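M32 carboxypeptidase (Chitinophagaceae bacterium, PDB 7A03) probably removes amino acids one at a time from the C-terminal ends of peptides as a metal-dependent enzyme of the M32 family. Local coordinates at residues L150-E153 / D154-N158; K315-Y318 / P319-Q322. One frame throughout, in Å; residues are numbered along the deposited sequence.

Overall arrangement
Both contacts are local, and they lie on opposite sides of the centre of a largely helical chain, with centres about 50 Å apart and nearest atoms about 37 Å apart. Interaction 1 comes first along the chain, at the surface turn that joins helix 129-150 to helix 157-164. Interaction 2 follows inside helix 311-324, whose side chains touch helices 208-222, 326-329 and 334-341. Between them in sequence comes helix 258-277, carrying an HExxH pattern (His267, Glu268, His271) consistent with a zinc-peptidase active site, although no metal is bound there in this model. The two contacts share no helix and do not touch: one lies in a surface connection, the other within a single helix packed on its neighbours.

Interaction 1 of 2, residues L150-E153 / D154-N158; sequences LGYE and DHPYN
Tyr152 and Glu153 meet residues 154-158 across a tight connection between helix 129-150 and helix 157-164, built round a classic gamma turn centred on Asp154. Gly151, with positive phi, is where the chain leaves the first helix. Next comes Tyr152, whose CG sits between the backbone N and the carbonyl carbon (chi1 59°), which lays the ring against Pro156. Pro156 CA stands 3.4 Å from the centroid of the Tyr152 ring and almost exactly on its normal, a CH-pi contact over the face; toward the phenol end, Pro156 CB lies 3.7 Å from Tyr152 CZ.

Glu153 contributes its carbonyl, and two donors grip that oxygen. His155 N bonds to Glu153 O at 2.8 Å, closing the gamma turn; it approaches from the flank, with a C=O...N angle of 96°. Asn158 ND2 reaches Glu153 O, also at 2.8 Å, almost in line with the carbonyl (171°). The other end of the amide, Asn158 OD1, accepts from Val170 N, so both polar atoms of the amide are bonded. A leucine in place of Asn158 would probably leave Glu153 O with His155 N alone of these two donors, and Val170 N without this acceptor. The helix start is capped by a side chain: in the conformer given here, one of two modelled for His155, Tyr157 N donates to His155 ND1 at 3.0 Å, within the plane of the imidazole.

Interaction 2 of 2, residues K315-Y318 / P319-Q322; sequences KFQY and PRIQ. With GOL (glycerol), chain D.
Arg320 reaches back along its own helix to Phe316 and Gln317. Its CB rests 3.4 Å from Gln317 O, in the turn before, and CG lies 3.7 Å from Phe316 O. CD then comes obliquely against the Phe316 ring, 3.5 Å from Phe316 CE2. A turn about the CG-CD bond (chi3 63°) swings NE aside, and the guanidinium ends up nearly parallel to the Phe316 ring, their planes 6° apart, with NH1 near Phe316 CZ. NE and NH2 turn to a bound glycerol, probably from the crystallisation liquor: Arg320 NE donates to glycerol O3 at 2.8 Å and NH2 to glycerol O2 at 3.0 Å. Glycerol O3 in turn donates a hydrogen bond to Gln317 OE1, 2.6 Å away, bridging the two side chains, while Asp217 and Gln221 of helix 208-222 hold the same molecule.

This is the one-turn spacing of an alpha-helix, here kinked at Pro319, whose N has no hydrogen to give the preceding turn. Farther on, Ile321 N donates to Gln317 O and Gln322 N to Tyr318 O. One turn apart again, Gln322 CG lies over a face of the Tyr318 ring, 3.8 Å from its centroid, in a CH-pi contact offset toward the rim. Their polar ends have separate partners: Tyr318 OH bonds to Val332 O and Gln322 NE2 to Leu329 O.

Interaction 1 of 2, residues L150-E153 / D154-N158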
ATOM      1  N   LEU A 150     -19.501  11.950  -8.403  1.00 28.96           N
ATOM      2  CA  LEU A 150     -19.570  10.668  -7.706  1.00 24.99           C
ATOM      3  C   LEU A 150     -20.658  10.652  -6.644  1.00 29.79           C
ATOM      4  O   LEU A 150     -21.251   9.598  -6.385  1.00 29.03           O
ATOM      5  CB  LEU A 150     -18.220  10.347  -7.063  1.00 24.92           C
ATOM      6  CG  LEU A 150     -17.077   9.989  -8.011  1.00 20.78           C
ATOM      7  CD1 LEU A 150     -15.743  10.132  -7.294  1.00 23.68           C
ATOM      8  CD2 LEU A 150     -17.269   8.570  -8.487  1.00 20.57           C
ATOM      9  N   GLY A 151     -20.923  11.795  -6.022  1.00 22.76           N
ATOM     10  CA  GLY A 151     -21.835  11.889  -4.904  1.00 23.23           C
ATOM     11  C   GLY A 151     -21.159  11.534  -3.592  1.00 26.38           C
ATOM     12  O   GLY A 151     -20.123  10.872  -3.545  1.00 28.27           O
ATOM     13  N   TYR A 152     -21.773  11.978  -2.501  1.00 26.86           N
ATOM     14  CA  TYR A 152     -21.180  11.788  -1.185  1.00 25.95           C
ATOM     15  C   TYR A 152     -22.157  12.309  -0.143  1.00 26.28           C
ATOM     16  O   TYR A 152     -23.120  13.017  -0.449  1.00 27.62           O
ATOM     17  CB  TYR A 152     -19.862  12.559  -1.044  1.00 24.81           C
ATOM     18  CG  TYR A 152     -20.026  14.048  -1.260  1.00 23.38           C
ATOM     19  CD1 TYR A 152     -20.390  14.894  -0.207  1.00 22.37           C
ATOM     20  CD2 TYR A 152     -19.854  14.609  -2.522  1.00 26.46           C
ATOM     21  CE1 TYR A 152     -20.558  16.241  -0.405  1.00 25.93           C
ATOM     22  CE2 TYR A 152     -20.019  15.966  -2.728  1.00 35.04           C
ATOM     23  CZ  TYR A 152     -20.368  16.776  -1.663  1.00 28.11           C
ATOM     24  OH  TYR A 152     -20.533  18.125  -1.856  1.00 27.14           O
ATOM     25  N   GLU A 153     -21.864  11.981   1.103  1.00 22.35           N
ATOM     26  CA  GLU A 153     -22.535  12.581   2.233  1.00 22.00           C
ATOM     27  C   GLU A 153     -21.530  13.294   3.128  1.00 29.91           C
ATOM     28  O   GLU A 153     -20.381  12.860   3.272  1.00 27.09           O
ATOM     29  CB  GLU A 153     -23.307  11.533   3.028  1.00 33.55           C
ATOM     30  CG  GLU A 153     -24.197  10.680   2.148  1.00 42.59           C
ATOM     31  CD  GLU A 153     -25.184   9.865   2.939  1.00 54.61           C
ATOM     32  OE1 GLU A 153     -25.893  10.448   3.787  1.00 60.85           O
ATOM     33  OE2 GLU A 153     -25.252   8.641   2.709  1.00 61.16           O
ATOM     34  N   ASP A 154     -21.982  14.415   3.697  1.00 29.06           N
ATOM     35  CA  ASP A 154     -21.288  15.169   4.740  1.00 30.22           C
ATOM     36  C   ASP A 154     -20.087  15.976   4.252  1.00 32.24           C
ATOM     37  O   ASP A 154     -19.994  17.177   4.528  1.00 35.59           O
ATOM     38  CB  ASP A 154     -20.926  14.276   5.935  1.00 33.58           C
ATOM     39  CG  ASP A 154     -22.134  13.547   6.503  1.00 34.75           C
ATOM     40  OD1 ASP A 154     -23.143  14.217   6.820  1.00 41.93           O
ATOM     41  OD2 ASP A 154     -22.079  12.303   6.617  1.00 35.70           O
ATOM     42  N   HIS A 155     -19.160  15.334   3.532  0.52 26.36           N
ATOM     43  CA  HIS A 155     -17.936  15.993   3.095  0.52 25.02           C
ATOM     44  C   HIS A 155     -17.583  15.510   1.691  0.52 22.98           C
ATOM     45  O   HIS A 155     -17.548  14.291   1.452  0.52 21.66           O
ATOM     46  CB  HIS A 155     -16.786  15.693   4.067  0.52 22.78           C
ATOM     47  CG  HIS A 155     -15.624  16.627   3.931  0.52 22.89           C
ATOM     48  ND1 HIS A 155     -14.832  16.671   2.805  0.52 18.45           N
ATOM     49  CD2 HIS A 155     -15.123  17.557   4.779  0.52 20.20           C
ATOM     50  CE1 HIS A 155     -13.893  17.585   2.962  0.52 17.64           C
ATOM     51  NE2 HIS A 155     -14.045  18.137   4.152  0.52 21.88           N
ATOM     52  N   PRO A 156     -17.319  16.427   0.753  1.00 23.06           N
ATOM     53  CA  PRO A 156     -16.998  15.999  -0.623  1.00 20.87           C
ATOM     54  C   PRO A 156     -15.801  15.080  -0.720  1.00 20.23           C
ATOM     55  O   PRO A 156     -15.785  14.185  -1.577  1.00 20.32           O
ATOM     56  CB  PRO A 156     -16.722  17.319  -1.357  1.00 21.25           C
ATOM     57  CG  PRO A 156     -16.543  18.359  -0.265  1.00 28.32           C
ATOM     58  CD  PRO A 156     -17.361  17.893   0.895  1.00 27.66           C
ATOM     59  N   TYR A 157     -14.792  15.284   0.130  1.00 17.14           N
ATOM     60  CA  TYR A 157     -13.618  14.419   0.126  1.00 19.09           C
ATOM     61  C   TYR A 157     -13.982  12.947   0.335  1.00 16.44           C
ATOM     62  O   TYR A 157     -13.250  12.071  -0.133  1.00 16.63           O
ATOM     63  CB  TYR A 157     -12.645  14.937   1.194  1.00 20.13           C
ATOM     64  CG  TYR A 157     -11.281  14.295   1.249  1.00 17.75           C
ATOM     65  CD1 TYR A 157     -10.536  14.060   0.100  1.00 18.36           C
ATOM     66  CD2 TYR A 157     -10.730  13.946   2.469  1.00 18.13           C
ATOM     67  CE1 TYR A 157      -9.279  13.488   0.180  1.00 20.33           C
ATOM     68  CE2 TYR A 157      -9.487  13.365   2.550  1.00 19.79           C
ATOM     69  CZ  TYR A 157      -8.769  13.136   1.410  1.00 18.87           C
ATOM     70  OH  TYR A 157      -7.528  12.567   1.512  1.00 18.90           O
ATOM     71  N   ASN A 158     -15.124  12.662   0.971  1.00 17.79           N
ATOM     72  CA  ASN A 158     -15.558  11.279   1.151  1.00 19.60           C
ATOM     73  C   ASN A 158     -15.720  10.564  -0.175  1.00 21.33           C
ATOM     74  O   ASN A 158     -15.559   9.339  -0.242  1.00 17.29           O
ATOM     75  CB  ASN A 158     -16.888  11.233   1.891  1.00 18.78           C
ATOM     76  CG  ASN A 158     -16.738  11.563   3.356  1.00 22.65           C
ATOM     77  OD1 ASN A 158     -15.623  11.539   3.889  1.00 22.43           O
ATOM     78  ND2 ASN A 158     -17.847  11.869   4.018  1.00 23.04           N
TER

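Interaction 2 of 2, residues K315-Y318 / P319-Q322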
ATOM      1  N   LYS A 315      15.257 -13.437  17.342  1.00 14.49           N
ATOM      2  CA  LYS A 315      15.883 -14.471  18.163  1.00 15.78           C
ATOM      3  C   LYS A 315      16.362 -15.633  17.303  1.00 16.52           C
ATOM      4  O   LYS A 315      17.444 -16.178  17.533  1.00 20.27           O
ATOM      5  CB  LYS A 315      14.905 -14.970  19.214  1.00 17.12           C
ATOM      6  CG  LYS A 315      14.687 -13.999  20.347  1.00 21.11           C
ATOM      7  CD  LYS A 315      13.699 -14.542  21.363  1.00 23.19           C
ATOM      8  CE  LYS A 315      13.178 -13.452  22.281  1.00 30.00           C
ATOM      9  NZ  LYS A 315      12.197 -14.014  23.253  1.00 35.03           N
ATOM     10  N   PHE A 316      15.580 -16.007  16.291  1.00 15.83           N
ATOM     11  CA  PHE A 316      15.990 -17.041  15.352  1.00 19.06           C
ATOM     12  C   PHE A 316      16.832 -16.483  14.215  1.00 14.90           C
ATOM     13  O   PHE A 316      17.854 -17.081  13.843  1.00 17.82           O
ATOM     14  CB  PHE A 316      14.745 -17.747  14.798  1.00 17.91           C
ATOM     15  CG  PHE A 316      15.042 -18.785  13.749  1.00 17.57           C
ATOM     16  CD1 PHE A 316      15.371 -20.080  14.122  1.00 20.56           C
ATOM     17  CD2 PHE A 316      14.964 -18.481  12.400  1.00 16.95           C
ATOM     18  CE1 PHE A 316      15.629 -21.041  13.174  1.00 20.00           C
ATOM     19  CE2 PHE A 316      15.232 -19.445  11.431  1.00 18.26           C
ATOM     20  CZ  PHE A 316      15.563 -20.733  11.827  1.00 20.45           C
ATOM     21  N   GLN A 317      16.435 -15.347  13.638  1.00 14.11           N
ATOM     22  CA  GLN A 317      17.127 -14.888  12.438  1.00 15.75           C
ATOM     23  C   GLN A 317      18.485 -14.244  12.720  1.00 14.22           C
ATOM     24  O   GLN A 317      19.380 -14.314  11.872  1.00 16.10           O
ATOM     25  CB  GLN A 317      16.236 -13.955  11.615  1.00 17.18           C
ATOM     26  CG  GLN A 317      15.034 -14.640  10.966  1.00 14.45           C
ATOM     27  CD  GLN A 317      15.409 -15.595   9.833  1.00 12.94           C
ATOM     28  OE1 GLN A 317      16.553 -15.617   9.361  1.00 16.34           O
ATOM     29  NE2 GLN A 317      14.439 -16.374   9.389  1.00 14.93           N
ATOM     30  N   TYR A 318      18.682 -13.617  13.880  1.00 15.58           N
ATOM     31  CA  TYR A 318      19.920 -12.871  14.089  1.00 17.01           C
ATOM     32  C   TYR A 318      21.172 -13.735  14.026  1.00 17.14           C
ATOM     33  O   TYR A 318      22.116 -13.347  13.320  1.00 16.31           O
ATOM     34  CB  TYR A 318      19.865 -11.980  15.342  1.00 14.19           C
ATOM     35  CG  TYR A 318      21.056 -11.044  15.363  1.00 14.28           C
ATOM     36  CD1 TYR A 318      21.234 -10.115  14.347  1.00 17.06           C
ATOM     37  CD2 TYR A 318      22.030 -11.123  16.365  1.00 14.85           C
ATOM     38  CE1 TYR A 318      22.334  -9.280  14.318  1.00 15.97           C
ATOM     39  CE2 TYR A 318      23.132 -10.275  16.350  1.00 18.78           C
ATOM     40  CZ  TYR A 318      23.272  -9.355  15.325  1.00 17.59           C
ATOM     41  OH  TYR A 318      24.353  -8.503  15.253  1.00 20.53           O
ATOM     42  N   PRO A 319      21.270 -14.876  14.720  1.00 17.14           N
ATOM     43  CA  PRO A 319      22.495 -15.681  14.582  1.00 19.51           C
ATOM     44  C   PRO A 319      22.758 -16.095  13.146  1.00 19.47           C
ATOM     45  O   PRO A 319      23.923 -16.160  12.717  1.00 19.14           O
ATOM     46  CB  PRO A 319      22.235 -16.887  15.498  1.00 17.40           C
ATOM     47  CG  PRO A 319      21.133 -16.455  16.410  1.00 23.63           C
ATOM     48  CD  PRO A 319      20.300 -15.495  15.641  1.00 18.05           C
ATOM     49  N   ARG A 320      21.694 -16.314  12.364  1.00 15.20           N
ATOM     50  CA  ARG A 320      21.875 -16.691  10.966  1.00 14.70           C
ATOM     51  C   ARG A 320      22.478 -15.547  10.148  1.00 16.85           C
ATOM     52  O   ARG A 320      23.414 -15.752   9.358  1.00 18.03           O
ATOM     53  CB  ARG A 320      20.554 -17.177  10.379  1.00 16.67           C
ATOM     54  CG  ARG A 320      19.949 -18.377  11.101  1.00 14.02           C
ATOM     55  CD  ARG A 320      18.539 -18.715  10.575  1.00 14.93           C
ATOM     56  NE  ARG A 320      18.506 -19.124   9.166  1.00 15.19           N
ATOM     57  CZ  ARG A 320      18.731 -20.362   8.740  1.00 20.65           C
ATOM     58  NH1 ARG A 320      19.008 -21.326   9.604  1.00 22.35           N
ATOM     59  NH2 ARG A 320      18.669 -20.637   7.440  1.00 22.78           N
ATOM     60  N   ILE A 321      21.969 -14.322  10.321  1.00 17.37           N
ATOM     61  CA  ILE A 321      22.553 -13.230   9.548  1.00 17.65           C
ATOM     62  C   ILE A 321      23.926 -12.842  10.084  1.00 17.04           C
ATOM     63  O   ILE A 321      24.756 -12.320   9.335  1.00 16.81           O
ATOM     64  CB  ILE A 321      21.635 -12.007   9.322  1.00 23.18           C
ATOM     65  CG1 ILE A 321      21.423 -11.232  10.614  1.00 20.81           C
ATOM     66  CG2 ILE A 321      20.321 -12.397   8.647  1.00 17.78           C
ATOM     67  CD1 ILE A 321      20.948  -9.805  10.348  1.00 22.22           C
ATOM     68  N   GLN A 322      24.198 -13.095  11.365  1.00 16.68           N
ATOM     69  CA  GLN A 322      25.550 -12.895  11.875  1.00 19.72           C
ATOM     70  C   GLN A 322      26.514 -13.836  11.183  1.00 18.22           C
ATOM     71  O   GLN A 322      27.633 -13.446  10.822  1.00 21.93           O
ATOM     72  CB  GLN A 322      25.565 -13.190  13.367  1.00 21.86           C
ATOM     73  CG  GLN A 322      25.331 -11.998  14.244  1.00 25.16           C
ATOM     74  CD  GLN A 322      25.603 -12.338  15.690  1.00 24.17           C
ATOM     75  OE1 GLN A 322      25.174 -13.388  16.174  1.00 25.90           O
ATOM     76  NE2 GLN A 322      26.347 -11.475  16.383  1.00 22.13           N
TER
HETATM   77  C1  GOL D 602      20.228 -17.035   6.631  1.00 17.87           C
HETATM   78  O1  GOL D 602      21.348 -17.386   5.840  1.00 21.80           O
HETATM   79  C2  GOL D 602      18.987 -17.129   5.704  1.00 19.83           C
HETATM   80  O2  GOL D 602      18.645 -18.442   5.385  1.00 20.31           O
HETATM   81  C3  GOL D 602      17.842 -16.380   6.461  1.00 19.50           C
HETATM   82  O3  GOL D 602      17.394 -17.174   7.519  1.00 17.38           O